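Local structure of glutathione s-transferase III (Zea mays, 1AW9) at residues Pro9-Pro12 with Asn13-Arg16; His105-Pro108 with Asn109-Leu113; Leu173-Ser176 with Lys177-Lys180. The protein probably conjugates reduced glutathione to hydrophobic electrophiles, including certain herbicides, as a phi-class glutathione transferase. All coordinates share one frame; numbering follows the deposited sequence.

Interaction 1: Pro9-Pro12 with Asn13-Arg16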
ATOM      1  N   PRO A   9     -30.324   4.930   4.312  1.00 36.91           N
ATOM      2  CA  PRO A   9     -30.798   5.573   3.072  1.00 35.34           C
ATOM      3  C   PRO A   9     -29.744   6.398   2.299  1.00 33.73           C
ATOM      4  O   PRO A   9     -29.947   6.724   1.132  1.00 31.30           O
ATOM      5  CB  PRO A   9     -31.989   6.425   3.547  1.00 35.06           C
ATOM      6  CG  PRO A   9     -31.797   6.552   5.037  1.00 35.99           C
ATOM      7  CD  PRO A   9     -31.239   5.212   5.435  1.00 36.68           C
ATOM      8  N   LEU A  10     -28.606   6.692   2.930  1.00 33.09           N
ATOM      9  CA  LEU A  10     -27.558   7.472   2.269  1.00 32.42           C
ATOM     10  C   LEU A  10     -26.547   6.640   1.504  1.00 29.70           C
ATOM     11  O   LEU A  10     -25.831   7.163   0.658  1.00 30.38           O
ATOM     12  CB  LEU A  10     -26.824   8.352   3.270  1.00 34.25           C
ATOM     13  CG  LEU A  10     -27.670   9.568   3.641  1.00 39.07           C
ATOM     14  CD1 LEU A  10     -27.020  10.327   4.785  1.00 40.66           C
ATOM     15  CD2 LEU A  10     -27.868  10.458   2.421  1.00 39.29           C
ATOM     16  N   SER A  11     -26.459   5.362   1.835  1.00 25.50           N
ATOM     17  CA  SER A  11     -25.528   4.476   1.188  1.00 23.41           C
ATOM     18  C   SER A  11     -25.895   4.246  -0.287  1.00 24.14           C
ATOM     19  O   SER A  11     -26.960   3.678  -0.597  1.00 24.05           O
ATOM     20  CB  SER A  11     -25.496   3.170   1.954  1.00 21.61           C
ATOM     21  OG  SER A  11     -25.387   2.077   1.067  1.00 25.58           O
ATOM     22  N   PRO A  12     -24.980   4.602  -1.217  1.00 22.38           N
ATOM     23  CA  PRO A  12     -25.256   4.423  -2.645  1.00 22.00           C
ATOM     24  C   PRO A  12     -25.589   2.982  -3.034  1.00 20.92           C
ATOM     25  O   PRO A  12     -26.189   2.727  -4.083  1.00 21.89           O
ATOM     26  CB  PRO A  12     -23.951   4.891  -3.322  1.00 23.25           C
ATOM     27  CG  PRO A  12     -23.353   5.849  -2.363  1.00 24.33           C
ATOM     28  CD  PRO A  12     -23.637   5.175  -1.011  1.00 23.43           C
ATOM     29  N   ASN A  13     -25.175   2.032  -2.216  1.00 19.32           N
ATOM     30  CA  ASN A  13     -25.444   0.655  -2.547  1.00 17.71           C
ATOM     31  C   ASN A  13     -26.895   0.352  -2.205  1.00 16.86           C
ATOM     32  O   ASN A  13     -27.518  -0.496  -2.841  1.00 17.87           O
ATOM     33  CB  ASN A  13     -24.431  -0.275  -1.875  1.00 22.03           C
ATOM     34  CG  ASN A  13     -23.060  -0.256  -2.577  1.00 25.57           C
ATOM     35  OD1 ASN A  13     -22.986  -0.240  -3.801  1.00 28.97           O
ATOM     36  ND2 ASN A  13     -21.982  -0.216  -1.803  1.00 27.61           N
ATOM     37  N   VAL A  14     -27.449   1.080  -1.231  1.00 15.72           N
ATOM     38  CA  VAL A  14     -28.867   0.922  -0.879  1.00 17.29           C
ATOM     39  C   VAL A  14     -29.642   1.661  -1.963  1.00 17.12           C
ATOM     40  O   VAL A  14     -30.602   1.138  -2.510  1.00 19.01           O
ATOM     41  CB  VAL A  14     -29.203   1.520   0.495  1.00 16.87           C
ATOM     42  CG1 VAL A  14     -30.730   1.625   0.708  1.00 14.82           C
ATOM     43  CG2 VAL A  14     -28.594   0.653   1.553  1.00 16.01           C
ATOM     44  N   VAL A  15     -29.163   2.841  -2.354  1.00 18.72           N
ATOM     45  CA  VAL A  15     -29.824   3.598  -3.411  1.00 15.87           C
ATOM     46  C   VAL A  15     -29.855   2.845  -4.753  1.00 17.18           C
ATOM     47  O   VAL A  15     -30.781   3.034  -5.529  1.00 18.67           O
ATOM     48  CB  VAL A  15     -29.213   4.999  -3.564  1.00 15.03           C
ATOM     49  CG1 VAL A  15     -29.888   5.773  -4.722  1.00 14.59           C
ATOM     50  CG2 VAL A  15     -29.344   5.750  -2.257  1.00 11.65           C
ATOM     51  N   ARG A  16     -28.871   1.988  -5.034  1.00 17.28           N
ATOM     52  CA  ARG A  16     -28.875   1.226  -6.277  1.00 17.09           C
ATOM     53  C   ARG A  16     -30.073   0.279  -6.315  1.00 18.41           C
ATOM     54  O   ARG A  16     -30.549  -0.099  -7.403  1.00 19.48           O
ATOM     55  CB  ARG A  16     -27.602   0.371  -6.434  1.00 16.86           C
ATOM     56  CG  ARG A  16     -27.541  -0.456  -7.767  1.00 19.01           C
ATOM     57  CD  ARG A  16     -26.374  -1.510  -7.934  1.00 20.85           C
ATOM     58  NE  ARG A  16     -25.065  -0.865  -8.044  1.00 25.13           N
ATOM     59  CZ  ARG A  16     -24.215  -0.736  -7.027  1.00 28.04           C
ATOM     60  NH1 ARG A  16     -24.516  -1.253  -5.839  1.00 25.52           N
ATOM     61  NH2 ARG A  16     -23.185   0.100  -7.128  1.00 28.40           N
TER

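Interaction 2: His105-Pro108 with Asn109-Leu113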
ATOM      1  N   HIS A 105     -15.622  -2.753 -13.627  1.00 13.06           N
ATOM      2  CA  HIS A 105     -14.845  -1.607 -14.068  1.00 12.83           C
ATOM      3  C   HIS A 105     -15.296  -0.283 -13.584  1.00 12.39           C
ATOM      4  O   HIS A 105     -14.479   0.583 -13.294  1.00 15.34           O
ATOM      5  CB  HIS A 105     -14.784  -1.565 -15.572  1.00 12.44           C
ATOM      6  CG  HIS A 105     -14.004  -2.677 -16.121  1.00 15.24           C
ATOM      7  ND1 HIS A 105     -14.590  -3.857 -16.518  1.00 16.69           N
ATOM      8  CD2 HIS A 105     -12.670  -2.852 -16.232  1.00 17.60           C
ATOM      9  CE1 HIS A 105     -13.644  -4.712 -16.849  1.00 20.40           C
ATOM     10  NE2 HIS A 105     -12.469  -4.128 -16.683  1.00 18.49           N
ATOM     11  N   PHE A 106     -16.593  -0.099 -13.527  1.00 11.76           N
ATOM     12  CA  PHE A 106     -17.135   1.165 -13.090  1.00 10.93           C
ATOM     13  C   PHE A 106     -17.185   1.203 -11.569  1.00 11.74           C
ATOM     14  O   PHE A 106     -16.541   2.052 -10.933  1.00 12.22           O
ATOM     15  CB  PHE A 106     -18.527   1.376 -13.730  1.00  8.96           C
ATOM     16  CG  PHE A 106     -19.208   2.644 -13.301  1.00  7.84           C
ATOM     17  CD1 PHE A 106     -18.930   3.854 -13.937  1.00  8.02           C
ATOM     18  CD2 PHE A 106     -20.078   2.650 -12.217  1.00  8.36           C
ATOM     19  CE1 PHE A 106     -19.499   5.058 -13.485  1.00  7.72           C
ATOM     20  CE2 PHE A 106     -20.656   3.850 -11.758  1.00 11.04           C
ATOM     21  CZ  PHE A 106     -20.356   5.053 -12.397  1.00  7.33           C
ATOM     22  N   TYR A 107     -17.879   0.248 -10.989  1.00 10.77           N
ATOM     23  CA  TYR A 107     -18.017   0.253  -9.539  1.00 12.67           C
ATOM     24  C   TYR A 107     -16.711   0.340  -8.739  1.00 12.13           C
ATOM     25  O   TYR A 107     -16.521   1.287  -7.965  1.00 13.19           O
ATOM     26  CB  TYR A 107     -18.865  -0.945  -9.048  1.00 13.07           C
ATOM     27  CG  TYR A 107     -19.044  -0.952  -7.546  1.00 13.63           C
ATOM     28  CD1 TYR A 107     -19.819   0.016  -6.933  1.00 17.21           C
ATOM     29  CD2 TYR A 107     -18.377  -1.867  -6.755  1.00 15.81           C
ATOM     30  CE1 TYR A 107     -19.923   0.093  -5.546  1.00 22.06           C
ATOM     31  CE2 TYR A 107     -18.468  -1.808  -5.340  1.00 18.83           C
ATOM     32  CZ  TYR A 107     -19.249  -0.814  -4.737  1.00 22.57           C
ATOM     33  OH  TYR A 107     -19.365  -0.667  -3.343  1.00 27.13           O
ATOM     34  N   PRO A 108     -15.758  -0.578  -8.989  1.00 13.17           N
ATOM     35  CA  PRO A 108     -14.500  -0.528  -8.236  1.00 12.64           C
ATOM     36  C   PRO A 108     -13.714   0.769  -8.322  1.00 11.52           C
ATOM     37  O   PRO A 108     -12.825   0.999  -7.537  1.00 13.33           O
ATOM     38  CB  PRO A 108     -13.712  -1.712  -8.787  1.00 12.71           C
ATOM     39  CG  PRO A 108     -14.793  -2.611  -9.369  1.00 13.86           C
ATOM     40  CD  PRO A 108     -15.665  -1.593 -10.052  1.00 10.18           C
ATOM     41  N   ASN A 109     -14.007   1.583  -9.318  1.00 12.22           N
ATOM     42  CA  ASN A 109     -13.312   2.850  -9.458  1.00 11.71           C
ATOM     43  C   ASN A 109     -14.167   4.000  -8.973  1.00 12.62           C
ATOM     44  O   ASN A 109     -13.633   4.964  -8.402  1.00 13.02           O
ATOM     45  CB  ASN A 109     -12.853   3.038 -10.896  1.00  8.65           C
ATOM     46  CG  ASN A 109     -11.749   2.082 -11.248  1.00 10.07           C
ATOM     47  OD1 ASN A 109     -10.690   2.131 -10.642  1.00 10.77           O
ATOM     48  ND2 ASN A 109     -11.995   1.179 -12.188  1.00  9.04           N
ATOM     49  N   ALA A 110     -15.485   3.879  -9.140  1.00 12.15           N
ATOM     50  CA  ALA A 110     -16.408   4.926  -8.705  1.00 12.67           C
ATOM     51  C   ALA A 110     -16.541   4.972  -7.206  1.00 13.74           C
ATOM     52  O   ALA A 110     -16.559   6.057  -6.635  1.00 16.77           O
ATOM     53  CB  ALA A 110     -17.778   4.733  -9.326  1.00  9.86           C
ATOM     54  N   SER A 111     -16.640   3.821  -6.539  1.00 15.41           N
ATOM     55  CA  SER A 111     -16.792   3.865  -5.084  1.00 15.61           C
ATOM     56  C   SER A 111     -15.642   4.478  -4.296  1.00 16.08           C
ATOM     57  O   SER A 111     -15.898   5.213  -3.339  1.00 16.97           O
ATOM     58  CB  SER A 111     -17.158   2.507  -4.492  1.00 18.08           C
ATOM     59  OG  SER A 111     -16.255   1.526  -4.930  1.00 24.90           O
ATOM     60  N   PRO A 112     -14.357   4.120  -4.600  1.00 16.53           N
ATOM     61  CA  PRO A 112     -13.269   4.739  -3.825  1.00 14.01           C
ATOM     62  C   PRO A 112     -13.330   6.252  -3.912  1.00 13.64           C
ATOM     63  O   PRO A 112     -13.019   6.931  -2.949  1.00 13.58           O
ATOM     64  CB  PRO A 112     -12.022   4.232  -4.526  1.00 13.18           C
ATOM     65  CG  PRO A 112     -12.418   2.882  -4.974  1.00 14.61           C
ATOM     66  CD  PRO A 112     -13.829   3.050  -5.468  1.00 14.97           C
ATOM     67  N   LEU A 113     -13.718   6.770  -5.074  1.00 13.06           N
ATOM     68  CA  LEU A 113     -13.801   8.206  -5.289  1.00 15.75           C
ATOM     69  C   LEU A 113     -14.891   8.838  -4.419  1.00 16.82           C
ATOM     70  O   LEU A 113     -14.700   9.907  -3.846  1.00 18.57           O
ATOM     71  CB  LEU A 113     -14.043   8.516  -6.773  1.00 13.05           C
ATOM     72  CG  LEU A 113     -12.877   8.227  -7.724  1.00 13.10           C
ATOM     73  CD1 LEU A 113     -13.269   8.582  -9.133  1.00 14.45           C
ATOM     74  CD2 LEU A 113     -11.653   9.013  -7.341  1.00 11.81           C
TER

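Interaction 3: Leu173-Ser176 with Lys177-Lys180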
ATOM      1  N   LEU A 173     -24.819   9.560  -9.671  1.00 16.46           N
ATOM      2  CA  LEU A 173     -25.409  10.607  -8.841  1.00 18.22           C
ATOM      3  C   LEU A 173     -24.386  11.111  -7.826  1.00 18.38           C
ATOM      4  O   LEU A 173     -24.097  12.299  -7.761  1.00 20.11           O
ATOM      5  CB  LEU A 173     -26.664  10.061  -8.133  1.00 18.33           C
ATOM      6  CG  LEU A 173     -27.568  11.015  -7.358  1.00 21.30           C
ATOM      7  CD1 LEU A 173     -27.022  11.288  -5.972  1.00 27.21           C
ATOM      8  CD2 LEU A 173     -27.750  12.320  -8.130  1.00 24.16           C
ATOM      9  N   TYR A 174     -23.812  10.212  -7.042  1.00 19.61           N
ATOM     10  CA  TYR A 174     -22.822  10.623  -6.046  1.00 20.12           C
ATOM     11  C   TYR A 174     -21.562  11.218  -6.668  1.00 19.47           C
ATOM     12  O   TYR A 174     -21.043  12.204  -6.159  1.00 18.55           O
ATOM     13  CB  TYR A 174     -22.495   9.467  -5.102  1.00 23.88           C
ATOM     14  CG  TYR A 174     -23.576   9.252  -4.072  1.00 28.35           C
ATOM     15  CD1 TYR A 174     -24.834   8.791  -4.444  1.00 31.05           C
ATOM     16  CD2 TYR A 174     -23.355   9.540  -2.725  1.00 29.21           C
ATOM     17  CE1 TYR A 174     -25.855   8.618  -3.499  1.00 32.16           C
ATOM     18  CE2 TYR A 174     -24.364   9.368  -1.774  1.00 31.14           C
ATOM     19  CZ  TYR A 174     -25.611   8.903  -2.165  1.00 31.20           C
ATOM     20  OH  TYR A 174     -26.596   8.670  -1.230  1.00 30.72           O
ATOM     21  N   LEU A 175     -21.084  10.630  -7.767  1.00 18.97           N
ATOM     22  CA  LEU A 175     -19.911  11.138  -8.473  1.00 18.97           C
ATOM     23  C   LEU A 175     -20.144  12.604  -8.857  1.00 20.40           C
ATOM     24  O   LEU A 175     -19.215  13.414  -8.783  1.00 19.66           O
ATOM     25  CB  LEU A 175     -19.698  10.371  -9.765  1.00 22.48           C
ATOM     26  CG  LEU A 175     -18.460   9.516 -10.013  1.00 28.09           C
ATOM     27  CD1 LEU A 175     -18.267   9.472 -11.524  1.00 29.53           C
ATOM     28  CD2 LEU A 175     -17.222  10.129  -9.384  1.00 28.56           C
ATOM     29  N   SER A 176     -21.373  12.935  -9.284  1.00 19.43           N
ATOM     30  CA  SER A 176     -21.704  14.304  -9.685  1.00 21.40           C
ATOM     31  C   SER A 176     -21.580  15.336  -8.567  1.00 21.56           C
ATOM     32  O   SER A 176     -21.407  16.512  -8.845  1.00 23.65           O
ATOM     33  CB  SER A 176     -23.083  14.388 -10.325  1.00 21.01           C
ATOM     34  OG  SER A 176     -24.096  14.200  -9.365  1.00 22.30           O
ATOM     35  N   LYS A 177     -21.615  14.894  -7.317  1.00 21.90           N
ATOM     36  CA  LYS A 177     -21.465  15.790  -6.174  1.00 21.38           C
ATOM     37  C   LYS A 177     -20.020  15.925  -5.716  1.00 21.69           C
ATOM     38  O   LYS A 177     -19.749  16.548  -4.697  1.00 22.61           O
ATOM     39  CB  LYS A 177     -22.321  15.309  -5.023  1.00 19.38           C
ATOM     40  CG  LYS A 177     -23.722  15.390  -5.444  1.00 24.14           C
ATOM     41  CD  LYS A 177     -24.676  14.863  -4.446  1.00 27.68           C
ATOM     42  CE  LYS A 177     -26.082  15.123  -4.981  1.00 31.15           C
ATOM     43  NZ  LYS A 177     -26.175  16.468  -5.676  1.00 34.10           N
ATOM     44  N   THR A 178     -19.090  15.345  -6.466  1.00 21.08           N
ATOM     45  CA  THR A 178     -17.684  15.440  -6.091  1.00 19.98           C
ATOM     46  C   THR A 178     -16.958  16.311  -7.087  1.00 19.69           C
ATOM     47  O   THR A 178     -17.467  16.626  -8.177  1.00 19.49           O
ATOM     48  CB  THR A 178     -16.920  14.056  -6.152  1.00 19.55           C
ATOM     49  OG1 THR A 178     -16.731  13.661  -7.512  1.00 17.57           O
ATOM     50  CG2 THR A 178     -17.654  12.980  -5.449  1.00 18.06           C
ATOM     51  N   PRO A 179     -15.720  16.657  -6.752  1.00 19.11           N
ATOM     52  CA  PRO A 179     -14.879  17.470  -7.625  1.00 18.22           C
ATOM     53  C   PRO A 179     -14.508  16.643  -8.858  1.00 17.38           C
ATOM     54  O   PRO A 179     -13.773  17.120  -9.703  1.00 20.15           O
ATOM     55  CB  PRO A 179     -13.629  17.697  -6.782  1.00 18.93           C
ATOM     56  CG  PRO A 179     -14.149  17.667  -5.365  1.00 21.47           C
ATOM     57  CD  PRO A 179     -15.167  16.564  -5.389  1.00 20.49           C
ATOM     58  N   LYS A 180     -14.885  15.369  -8.910  1.00 15.77           N
ATOM     59  CA  LYS A 180     -14.551  14.570 -10.061  1.00 12.85           C
ATOM     60  C   LYS A 180     -15.743  14.411 -10.942  1.00 14.64           C
ATOM     61  O   LYS A 180     -15.757  13.556 -11.815  1.00 17.44           O
ATOM     62  CB  LYS A 180     -14.018  13.205  -9.667  1.00 12.51           C
ATOM     63  CG  LYS A 180     -12.689  13.238  -8.983  1.00 12.44           C
ATOM     64  CD  LYS A 180     -11.642  13.891  -9.858  1.00 15.53           C
ATOM     65  CE  LYS A 180     -10.330  14.042  -9.140  1.00 15.14           C
ATOM     66  NZ  LYS A 180      -9.236  14.567 -10.028  1.00 21.77           N
TER

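Interaction 1: Pro9-Pro12 with Asn13-Arg16
The carbonyl of Pro9 meets the side chain of Val15 where the loop after strand 3-6 runs into helix 12-23, with Pro9 O 3.6 Å from Val15 CG2. Val15 places that methyl beside its own backbone N, with CG1 anti to it (chi1 178°), and CG2 also borders Ser11 O. Ser11 is the N-cap: its OG accepts Val14 N at 3.2 Å and, more weakly, Asn13 N at 3.3 Å, while Val14 CG2 packs alongside the hydroxyl. Ser11 O accepts Val15 N at 2.9 Å and Val14 N at 2.7 Å. At Ser11, an alanine here would probably leave Asn13 N and Val14 N without the OG cap, with only the backbone carbonyl to hold Val14 N. Pro12 O then receives Arg16 N at 2.9 Å. Arg16 bends at chi3 and brings NH1 back to Asn13 OD1, 2.7 Å away and close to the guanidinium plane. Asn13 ND2 is bonded both to Tyr107 OH and to Leu123 O of the second subunit. Ser11, Pro12 and Asn13 probably bind glutathione, so the N-cap serine is likely to serve the ligand site as well as the helix start.

Interaction 2: His105-Pro108 with Asn109-Leu113
Asn109 turns its carboxamide back along helix 92-122 to the carbonyl of His105, and ND2 donates to His105 O at 2.8 Å. The bond is fairly straight (160° at the hydrogen), and His105 O lies near the amide plane, which helps fix the flip of the group: OD1 is then directed to His135 ND1 of helix 129-152. Behind this lies a chi1 of -69°, which sets Asn109 CG beside its backbone N and anti to the carbonyl carbon.

Phe106 and Tyr107 take a different course. Both swing CG anti to the backbone N and lay a ring face against the residue four positions on. Ala110 CB sits over the Phe106 ring, 4.2 Å from its centroid, 22° off the normal and displaced toward the CE2 and CZ rim, a CH-pi contact. Ser111 OG stands over a face of Tyr107, 3.8 Å from CZ. That hydroxyl is also 3.1 Å from Tyr107 O, though another acceptor competes for its proton; the same Tyr107 O also accepts Ser111 N at 2.9 Å.

Prolines interrupt the regular pattern. Pro108 and Pro112 have no N-H to give the preceding turn, and Pro112 CD presses instead on Pro108 O at 3.1 Å, at a kink in the helix.

Around the segment, Phe106 packs on Leu139 and Tyr146 of helix 129-152 and on Leu172 of helix 169-176, while Tyr107 meets Tyr171 edge-to-face, receives Arg68 of helix 67-77 in a cation-pi contact and reaches Asn13 of helix 12-23 through OH. Helix 92-122 thus packs within the helical domain on helices 129-152 and 169-176, and through Tyr107 faces helices 12-23 and 67-77 of the thioredoxin-like domain.

Interaction 3: Leu173-Ser176 with Lys177-Lys180
Thr178 folds its hydroxyl back onto the carbonyl of Leu175 as the chain leaves helix 169-176, and the same oxygen opens an ST turn in the loop toward helix 182-185. Hydrogen bonds dominate this helix exit. Thr178 OG1 donates to Leu175 O at 2.8 Å, in the carbonyl plane and on a lone pair, while Thr178 N approaches the same acceptor from above the plane at 3.0 Å; one carbonyl is therefore gripped twice by a single residue. One step earlier, Lys177 N bonds to Tyr174 O at 3.0 Å.

The apolar contact is looser. The Lys177 chain runs extended to CE, which passes Leu173 CD1 at 4.1 Å, and it packs on Ala39 of the second subunit. Van der Waals contacts of carbon with oxygen add to this: Thr178 CG2 lies 3.5 Å from Tyr174 O, and Leu175 CD2 comes within 4.0 Å of Thr178 OG1. Leu117 of helix 92-122 packs on both Thr178 and Lys180.

The ST turn rests on the Thr178 torsion: at a chi1 of 72°, OG1 lies between its backbone N and carbonyl carbon, from where it accepts Lys180 N at 2.9 Å.

How the interactions relate
From the N terminus the three contacts come in series, without nesting or crossing, and each joins residues of one unbroken stretch, so none closes a long loop. Interaction 1 starts helix 12-23 in the thioredoxin-like domain; interaction 2 lies midway along helix 92-122, and interaction 3 ends helix 169-176, both in the helical domain. In space they touch one another. Asn13 and Arg16 touch Tyr107 of interaction 2, and Pro12 and Val15 pack on Tyr174 of interaction 3, whose hydroxyl bonds weakly to Leu10 O. The start of helix 12-23 thus meets helices 92-122 and 169-176 across the domain boundary, and those two touch through Leu113 and Leu175. Interactions 1 and 3 also touch the second subunit, and interaction 2 the third, through His105.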